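Side-chain contacts in 433aa long hypothetical phosphoribosylglycinamide formyl transferase (Pyrococcus horikoshii, PDB 2DWC), which is a protein of the ATP-grasp superfamily, built from a preATP-grasp domain, an ATP-grasp domain and a PurT-type C-terminal domain, and holds ADP in this model: residues B[96-101]-B[106-111]; B[62-67]-B[79-84]; B[357-362]-B[373-378]. One frame throughout, in Å; residues are numbered along the deposited sequence.

Interaction 1: residues B[96-101]-B[106-111]; sequences DALFEF and YFVVPN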
# COMPACT_ATOMS: atom_id res chain seq x y z
N ASP B 96 4.25 8.64 31.85
CA ASP B 96 3.68 9.86 32.41
C ASP B 96 3.35 10.85 31.28
O ASP B 96 2.38 11.58 31.34
CB ASP B 96 4.68 10.56 33.35
CG ASP B 96 4.79 9.89 34.72
OD1 ASP B 96 4.01 8.97 35.00
OD2 ASP B 96 5.66 10.30 35.51
N ALA B 97 4.19 10.90 30.25
CA ALA B 97 3.91 11.83 29.17
C ALA B 97 2.57 11.53 28.52
O ALA B 97 1.78 12.43 28.25
CB ALA B 97 5.04 11.76 28.07
N LEU B 98 2.34 10.25 28.22
CA LEU B 98 1.07 9.87 27.59
C LEU B 98 -0.12 10.30 28.45
O LEU B 98 -1.11 10.83 27.94
CB LEU B 98 1.05 8.34 27.31
CG LEU B 98 2.13 7.80 26.36
CD1 LEU B 98 1.91 6.26 26.17
CD2 LEU B 98 2.07 8.54 25.01
N PHE B 99 -0.04 10.11 29.77
CA PHE B 99 -1.18 10.50 30.61
C PHE B 99 -1.33 12.01 30.59
O PHE B 99 -2.45 12.51 30.61
CB PHE B 99 -1.00 10.05 32.08
CG PHE B 99 -1.24 8.56 32.30
CD1 PHE B 99 -0.19 7.68 32.50
CD2 PHE B 99 -2.54 8.07 32.35
CE1 PHE B 99 -0.41 6.34 32.75
CE2 PHE B 99 -2.79 6.71 32.61
CZ PHE B 99 -1.73 5.85 32.81
N GLU B 100 -0.20 12.74 30.56
CA GLU B 100 -0.30 14.20 30.56
C GLU B 100 -0.91 14.74 29.25
O GLU B 100 -1.70 15.69 29.27
CB GLU B 100 1.08 14.81 30.78
CG GLU B 100 1.56 14.61 32.21
CD GLU B 100 2.91 15.21 32.49
OE1 GLU B 100 3.39 16.04 31.68
OE2 GLU B 100 3.48 14.82 33.55
N PHE B 101 -0.53 14.14 28.12
CA PHE B 101 -1.08 14.58 26.83
C PHE B 101 -2.60 14.46 26.87
O PHE B 101 -3.35 15.35 26.43
CB PHE B 101 -0.58 13.73 25.64
CG PHE B 101 0.93 13.70 25.46
CD1 PHE B 101 1.71 14.79 25.86
CD2 PHE B 101 1.56 12.57 24.92
CE1 PHE B 101 3.15 14.75 25.72
CE2 PHE B 101 2.99 12.51 24.76
CZ PHE B 101 3.78 13.63 25.18
N TYR B 106 -5.17 15.90 24.26
CA TYR B 106 -4.67 15.31 23.02
C TYR B 106 -5.04 13.85 23.08
O TYR B 106 -4.83 13.20 24.11
CB TYR B 106 -3.15 15.42 22.92
CG TYR B 106 -2.72 16.85 22.74
CD1 TYR B 106 -2.28 17.59 23.83
CD2 TYR B 106 -2.83 17.48 21.50
CE1 TYR B 106 -1.97 18.93 23.71
CE2 TYR B 106 -2.49 18.84 21.37
CZ TYR B 106 -2.07 19.54 22.48
OH TYR B 106 -1.76 20.87 22.37
N PHE B 107 -5.46 13.31 21.93
CA PHE B 107 -5.95 11.95 21.87
C PHE B 107 -4.83 10.89 21.76
O PHE B 107 -4.21 10.72 20.71
CB PHE B 107 -6.94 11.82 20.69
CG PHE B 107 -7.54 10.45 20.55
CD1 PHE B 107 -8.00 9.76 21.68
CD2 PHE B 107 -7.64 9.85 19.29
CE1 PHE B 107 -8.57 8.47 21.57
CE2 PHE B 107 -8.22 8.53 19.18
CZ PHE B 107 -8.68 7.87 20.34
N VAL B 108 -4.60 10.20 22.87
CA VAL B 108 -3.62 9.12 22.97
C VAL B 108 -4.35 7.80 22.71
O VAL B 108 -5.40 7.51 23.33
CB VAL B 108 -2.98 9.12 24.36
CG1 VAL B 108 -2.01 7.95 24.52
CG2 VAL B 108 -2.25 10.46 24.57
N VAL B 109 -3.79 7.00 21.81
CA VAL B 109 -4.41 5.74 21.35
C VAL B 109 -3.90 4.50 22.07
O VAL B 109 -2.69 4.33 22.24
CB VAL B 109 -4.08 5.54 19.85
CG1 VAL B 109 -4.44 4.12 19.37
CG2 VAL B 109 -4.79 6.64 19.04
N PRO B 110 -4.82 3.63 22.53
CA PRO B 110 -6.30 3.69 22.47
C PRO B 110 -6.75 4.64 23.58
O PRO B 110 -7.80 5.30 23.47
CB PRO B 110 -6.71 2.23 22.67
CG PRO B 110 -5.63 1.70 23.57
CD PRO B 110 -4.35 2.32 23.02
N ASN B 111 -5.93 4.67 24.64
CA ASN B 111 -5.97 5.64 25.77
C ASN B 111 -4.63 5.40 26.46
O ASN B 111 -3.95 4.38 26.22
CB ASN B 111 -7.17 5.47 26.77
CG ASN B 111 -7.41 4.04 27.17
OD1 ASN B 111 -6.52 3.35 27.64
ND2 ASN B 111 -8.66 3.59 26.97
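Phe-101 and Tyr-106 face each other near the end of helix 95-103, where the chain is about to double back: the backbone N of Tyr-106 donates to the carbonyl O of Phe-101 at 2.9 Å, with an N-H...O angle of 164°. From here 106-111 runs in extended form past 96-101, and every other side chain of its first half, Tyr-106 and then Val-108, leaves the backbone toward the helix.

Val-108 enters two of the apolar contacts, one with each methyl. CG2 lies close to the helix, 3.6 Å from the carbonyl O of Leu-98 and 3.8 Å from CB of Phe-101, where it also sits at the edge of the phenyl ring, near the ring plane. CG1, set anti to the backbone N (chi1 177°), is turned to Leu-98 and meets its CB and CD2, the latter at 4.2 Å; the two side chains cross at about a right angle. Tyr-106 touches with its root: its CB lies 4.1 Å from CB of Phe-101, and the near edge of its ring faces the Phe-101 carbonyl, with CD1 3.6 Å from that O. The Phe-101 ring itself swings away from 106-111 and lies back against its own helix, one face over the carbonyl O of Ala-97.

Apart from that one backbone bond, this is hydrophobic packing within the preATP-grasp domain, joining helix 95-103 to the connection that leads into helix 112-118, which Asn-111 caps at its N terminus. Phe-101 reaches on to helix 71-81, touching Leu-74 and Val-78 and meeting Trp-75 edge-to-face, while Leu-98 packs on Ala-112 and Thr-115 of helix 112-118. Flanking Val-108 in sequence, the backbones of Phe-107 and Val-109 hydrogen-bond to Ile-86 of strand 85-88.

Interaction 2: residues B[62-67]-B[79-84]; sequences RSYVGN and EREKPD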
# COMPACT_ATOMS: atom_id res chain seq x y z
N ARG B 62 7.19 14.60 8.01
CA ARG B 62 8.27 15.21 8.83
C ARG B 62 8.64 14.23 9.93
O ARG B 62 7.83 13.36 10.29
CB ARG B 62 7.74 16.46 9.57
CG ARG B 62 7.84 17.84 8.96
CD ARG B 62 7.45 18.91 10.07
NE ARG B 62 6.10 18.81 10.66
CZ ARG B 62 4.99 18.74 9.92
NH1 ARG B 62 5.07 18.77 8.60
NH2 ARG B 62 3.79 18.65 10.49
N SER B 63 9.81 14.42 10.55
CA SER B 63 10.18 13.49 11.64
C SER B 63 10.89 14.26 12.76
O SER B 63 11.36 15.38 12.55
CB SER B 63 11.07 12.39 11.05
OG SER B 63 12.32 12.93 10.63
N TYR B 64 10.92 13.65 13.95
CA TYR B 64 11.65 14.19 15.11
C TYR B 64 12.43 12.99 15.66
O TYR B 64 11.92 11.89 15.66
CB TYR B 64 10.72 14.69 16.21
CG TYR B 64 9.99 15.96 15.86
CD1 TYR B 64 8.82 15.94 15.12
CD2 TYR B 64 10.46 17.21 16.33
CE1 TYR B 64 8.10 17.13 14.84
CE2 TYR B 64 9.77 18.39 16.08
CZ TYR B 64 8.58 18.35 15.34
OH TYR B 64 7.91 19.51 15.18
N VAL B 65 13.66 13.23 16.10
CA VAL B 65 14.51 12.16 16.64
C VAL B 65 14.89 12.51 18.05
O VAL B 65 15.39 13.61 18.33
CB VAL B 65 15.83 12.02 15.78
CG1 VAL B 65 16.76 10.94 16.39
CG2 VAL B 65 15.49 11.66 14.33
N GLY B 66 14.66 11.58 18.98
CA GLY B 66 15.00 11.87 20.35
C GLY B 66 14.68 10.67 21.23
O GLY B 66 14.19 9.66 20.73
N ASN B 67 14.99 10.82 22.51
CA ASN B 67 14.81 9.79 23.53
C ASN B 67 13.30 9.80 23.92
O ASN B 67 12.81 10.73 24.56
CB ASN B 67 15.68 10.16 24.72
CG ASN B 67 15.45 9.25 25.91
OD1 ASN B 67 14.81 8.19 25.81
ND2 ASN B 67 15.98 9.66 27.06
N GLU B 79 3.48 19.72 21.59
CA GLU B 79 3.05 21.10 21.57
C GLU B 79 3.26 21.74 20.22
O GLU B 79 2.48 22.61 19.78
CB GLU B 79 3.78 21.92 22.64
CG GLU B 79 3.15 21.83 23.99
CD GLU B 79 1.73 22.45 24.00
OE1 GLU B 79 1.52 23.52 23.37
OE2 GLU B 79 0.85 21.85 24.64
N ARG B 80 4.35 21.37 19.54
CA ARG B 80 4.59 21.94 18.22
C ARG B 80 3.57 21.48 17.18
O ARG B 80 3.08 22.27 16.38
CB ARG B 80 6.00 21.54 17.72
CG ARG B 80 7.13 22.32 18.42
CD ARG B 80 8.49 21.86 17.94
NE ARG B 80 8.68 22.00 16.48
CZ ARG B 80 9.18 23.10 15.90
NH1 ARG B 80 9.34 23.16 14.59
NH2 ARG B 80 9.48 24.19 16.66
N GLU B 81 3.28 20.18 17.22
CA GLU B 81 2.47 19.55 16.19
C GLU B 81 0.95 19.50 16.40
O GLU B 81 0.20 19.45 15.42
CB GLU B 81 3.01 18.13 15.98
CG GLU B 81 4.49 18.06 15.46
CD GLU B 81 4.67 18.70 14.07
OE1 GLU B 81 5.82 19.13 13.72
OE2 GLU B 81 3.68 18.79 13.32
N LYS B 82 0.54 19.44 17.67
CA LYS B 82 -0.90 19.39 18.03
C LYS B 82 -1.62 18.43 17.13
O LYS B 82 -2.55 18.79 16.39
CB LYS B 82 -1.48 20.80 17.94
CG LYS B 82 -0.71 21.75 18.85
CD LYS B 82 -1.45 23.07 19.07
CE LYS B 82 -0.83 23.82 20.25
NZ LYS B 82 0.46 24.40 19.84
N PRO B 83 -1.22 17.15 17.20
CA PRO B 83 -1.81 16.10 16.37
C PRO B 83 -3.24 15.70 16.74
O PRO B 83 -3.65 15.91 17.89
CB PRO B 83 -0.84 14.95 16.57
CG PRO B 83 -0.44 15.07 17.94
CD PRO B 83 -0.27 16.58 18.18
N ASP B 84 -3.98 15.12 15.76
CA ASP B 84 -5.34 14.59 16.03
C ASP B 84 -5.28 13.24 16.74
O ASP B 84 -6.27 12.80 17.35
CB ASP B 84 -6.09 14.44 14.69
CG ASP B 84 -6.35 15.80 14.06
OD1 ASP B 84 -5.58 16.22 13.18
OD2 ASP B 84 -7.28 16.50 14.52
O HOH W 1 8.42 21.41 12.62
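Glu-81 receives Arg-62 and Tyr-64 together. Arg-62 grips the carboxylate side-on, NE to OE1 at 3.1 Å and NH2 to OE2 at 2.8 Å. Both bonds are nearly straight and arrive on the syn sides of the oxygens, though the carboxylate is twisted 24° from the guanidinium plane. OE1 takes a second bond on its anti lone pair, from Tyr-64 OH at 2.6 Å. That hydroxyl in turn accepts from Arg-80 NE at 2.9 Å, a donor lying in the plane of the tyrosine ring, and a water links Tyr-64 OH to Arg-80 NH1.

Two bends set these groups in place: Glu-81 folds at chi2 (-63°), while Arg-80 turns at chi3 (58°) to bring NE to the hydroxyl. In the next shell Lys-21 makes a salt bridge with Glu-81 OE2, and Glu-44 makes another with Arg-62 NH2. The alternating charges would be expected to keep Glu-81 ionised.

The network joins strand 62-65, an edge of the four-stranded parallel sheet in the Rossmann-like preATP-grasp domain, to the C-terminal end of helix 71-81, over Val-46 of the adjacent strand 44-49.

Interaction 3: residues B[357-362]-B[373-378]; sequences PRFRGL and VRLFGK. With SO4 (sulfate ion), chain F.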
# COMPACT_ATOMS: atom_id res chain seq x y z
N PRO B 357 22.42 -2.07 4.79
CA PRO B 357 22.12 -3.47 4.44
C PRO B 357 21.81 -3.66 2.97
O PRO B 357 21.34 -2.71 2.27
CB PRO B 357 20.89 -3.80 5.31
CG PRO B 357 21.03 -2.81 6.52
CD PRO B 357 21.48 -1.53 5.81
N ARG B 358 22.08 -4.87 2.45
CA ARG B 358 21.75 -5.14 1.06
C ARG B 358 21.23 -6.59 1.06
O ARG B 358 21.60 -7.42 1.93
CB ARG B 358 22.93 -4.92 0.08
CG ARG B 358 24.25 -5.40 0.43
CD ARG B 358 25.17 -5.02 -0.76
NE ARG B 358 25.65 -3.64 -0.69
CZ ARG B 358 26.13 -2.95 -1.73
NH1 ARG B 358 26.18 -3.50 -2.95
NH2 ARG B 358 26.58 -1.71 -1.56
N PHE B 359 20.35 -6.87 0.12
CA PHE B 359 19.67 -8.15 0.07
C PHE B 359 19.87 -8.78 -1.28
O PHE B 359 19.68 -8.11 -2.30
CB PHE B 359 18.17 -7.91 0.26
CG PHE B 359 17.83 -7.11 1.46
CD1 PHE B 359 17.80 -5.71 1.43
CD2 PHE B 359 17.58 -7.76 2.68
CE1 PHE B 359 17.54 -4.99 2.58
CE2 PHE B 359 17.33 -7.03 3.84
CZ PHE B 359 17.32 -5.62 3.77
N ARG B 360 20.25 -10.05 -1.33
CA ARG B 360 20.36 -10.66 -2.66
C ARG B 360 19.56 -11.94 -2.71
O ARG B 360 19.01 -12.38 -1.72
CB ARG B 360 21.82 -10.91 -3.07
CG ARG B 360 22.50 -12.01 -2.29
CD ARG B 360 23.91 -12.23 -2.87
NE ARG B 360 24.56 -13.34 -2.17
CZ ARG B 360 25.84 -13.69 -2.31
NH1 ARG B 360 26.66 -13.03 -3.13
NH2 ARG B 360 26.30 -14.71 -1.59
N GLY B 361 19.52 -12.54 -3.89
CA GLY B 361 18.69 -13.74 -4.06
C GLY B 361 17.35 -13.36 -4.65
O GLY B 361 16.45 -14.22 -4.78
N LEU B 362 17.20 -12.10 -5.10
CA LEU B 362 15.91 -11.63 -5.62
C LEU B 362 15.45 -12.20 -6.94
O LEU B 362 14.26 -12.23 -7.20
CB LEU B 362 15.88 -10.05 -5.69
CG LEU B 362 16.23 -9.41 -4.34
CD1 LEU B 362 16.29 -7.85 -4.52
CD2 LEU B 362 15.18 -9.82 -3.27
N VAL B 373 7.99 -9.43 -1.36
CA VAL B 373 8.67 -9.11 -0.12
C VAL B 373 8.49 -7.63 0.19
O VAL B 373 8.17 -6.82 -0.70
CB VAL B 373 10.23 -9.38 -0.19
CG1 VAL B 373 10.51 -10.89 -0.48
CG2 VAL B 373 10.84 -8.49 -1.24
N ARG B 374 8.67 -7.28 1.45
CA ARG B 374 8.66 -5.86 1.87
C ARG B 374 9.96 -5.73 2.64
O ARG B 374 10.25 -6.57 3.53
CB ARG B 374 7.45 -5.50 2.76
CG ARG B 374 6.30 -4.88 1.94
CD ARG B 374 5.37 -5.87 1.33
NE ARG B 374 4.38 -5.19 0.48
CZ ARG B 374 4.62 -4.82 -0.79
NH1 ARG B 374 5.82 -5.06 -1.34
NH2 ARG B 374 3.70 -4.17 -1.50
N LEU B 375 10.76 -4.71 2.29
CA LEU B 375 12.07 -4.50 2.92
C LEU B 375 11.85 -3.16 3.62
O LEU B 375 11.46 -2.17 2.98
CB LEU B 375 13.14 -4.43 1.82
CG LEU B 375 13.23 -5.74 1.00
CD1 LEU B 375 14.29 -5.57 -0.14
CD2 LEU B 375 13.71 -6.90 1.93
N PHE B 376 12.19 -3.13 4.91
CA PHE B 376 11.77 -2.00 5.73
C PHE B 376 12.52 -0.73 5.62
O PHE B 376 12.02 0.30 6.07
CB PHE B 376 11.68 -2.41 7.22
CG PHE B 376 10.81 -3.66 7.46
CD1 PHE B 376 9.68 -3.92 6.69
CD2 PHE B 376 11.13 -4.52 8.53
CE1 PHE B 376 8.86 -5.03 6.97
CE2 PHE B 376 10.32 -5.62 8.81
CZ PHE B 376 9.19 -5.87 8.04
N GLY B 377 13.71 -0.75 5.03
CA GLY B 377 14.42 0.52 4.94
C GLY B 377 15.29 0.86 6.13
O GLY B 377 15.78 1.99 6.21
N LYS B 378 15.50 -0.08 7.05
CA LYS B 378 16.31 0.25 8.25
C LYS B 378 17.74 0.48 7.78
O LYS B 378 18.32 -0.35 7.13
CB LYS B 378 16.24 -0.89 9.27
CG LYS B 378 14.83 -1.01 9.83
CD LYS B 378 14.70 -2.20 10.81
CE LYS B 378 13.21 -2.27 11.24
NZ LYS B 378 13.01 -3.32 12.32
S SO4 F . 14.19 -2.22 15.90
O1 SO4 F . 15.25 -2.91 16.71
O2 SO4 F . 12.85 -2.52 16.50
O3 SO4 F . 14.44 -0.74 15.92
O4 SO4 F . 14.26 -2.72 14.49
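Leu-375 is the first residue along 373-378 to touch 357-362, and it carries the contact. Its CD2 sits squarely over one face of the Phe-359 ring, 4.0 Å from the centroid and only 7° off the ring normal, a clear CH-pi contact. The other methyl, CD1, comes down near the ring's root, 3.8 Å from Phe-359 CD1. With CG beside the backbone N (chi1 -62°), the leucine reaches across the gap in the opposite direction to the phenylalanine, and the two slide past each other with both methyls on the ring.

After Leu-375 the strand ends, and the chain turns through Phe-376 and Gly-377. Lys-378 meets 357-362 through its backbone: its carbonyl O lies 3.6 Å from CD of Pro-357, against the proline ring, whose CG is 3.7 Å from the same O. Its side chain runs extended away from the contact, and NZ donates to O4 of a sulfate ion at 2.6 Å. The same NZ forms a salt bridge with Glu-29, and the sulfate, probably from the crystallisation liquor, is also bound by Tyr-382 and Arg-385.

The contact joins two sheets of the PurT-type C-terminal region. Strand 371-375 pairs with strand 386-393, whose Leu-387 touches both Pro-357 and Phe-359; strand 358-360 pairs with strand 412-414, and through Phe-359 and Arg-360 it continues as an antiparallel ladder into the second subunit. From strand 371-375, Leu-375 packs on Leu-41 of the second subunit, and Arg-374 NH2 makes a salt bridge with Glu-37 of that subunit.

How the interactions relate
Going from the N terminus, the three contacts follow one another in series, with no nesting or crossing. Interaction 2 comes first and closes the loop from strand 62-65 through helix 71-81. Interaction 1 then closes the short turn at the C-terminal end of helix 95-103. These two belong to the preATP-grasp region and touch: Tyr-106 packs on Lys-82 and Pro-83, and CB of Phe-107 lies 3.5 Å from O of Asp-84. The chain then passes through the ATP-grasp region before interaction 3 closes the stretch between strands 358-360 and 371-375. Interaction 3 stands apart, its nearest atoms about 12 Å from interaction 2 and about 20 Å from interaction 1.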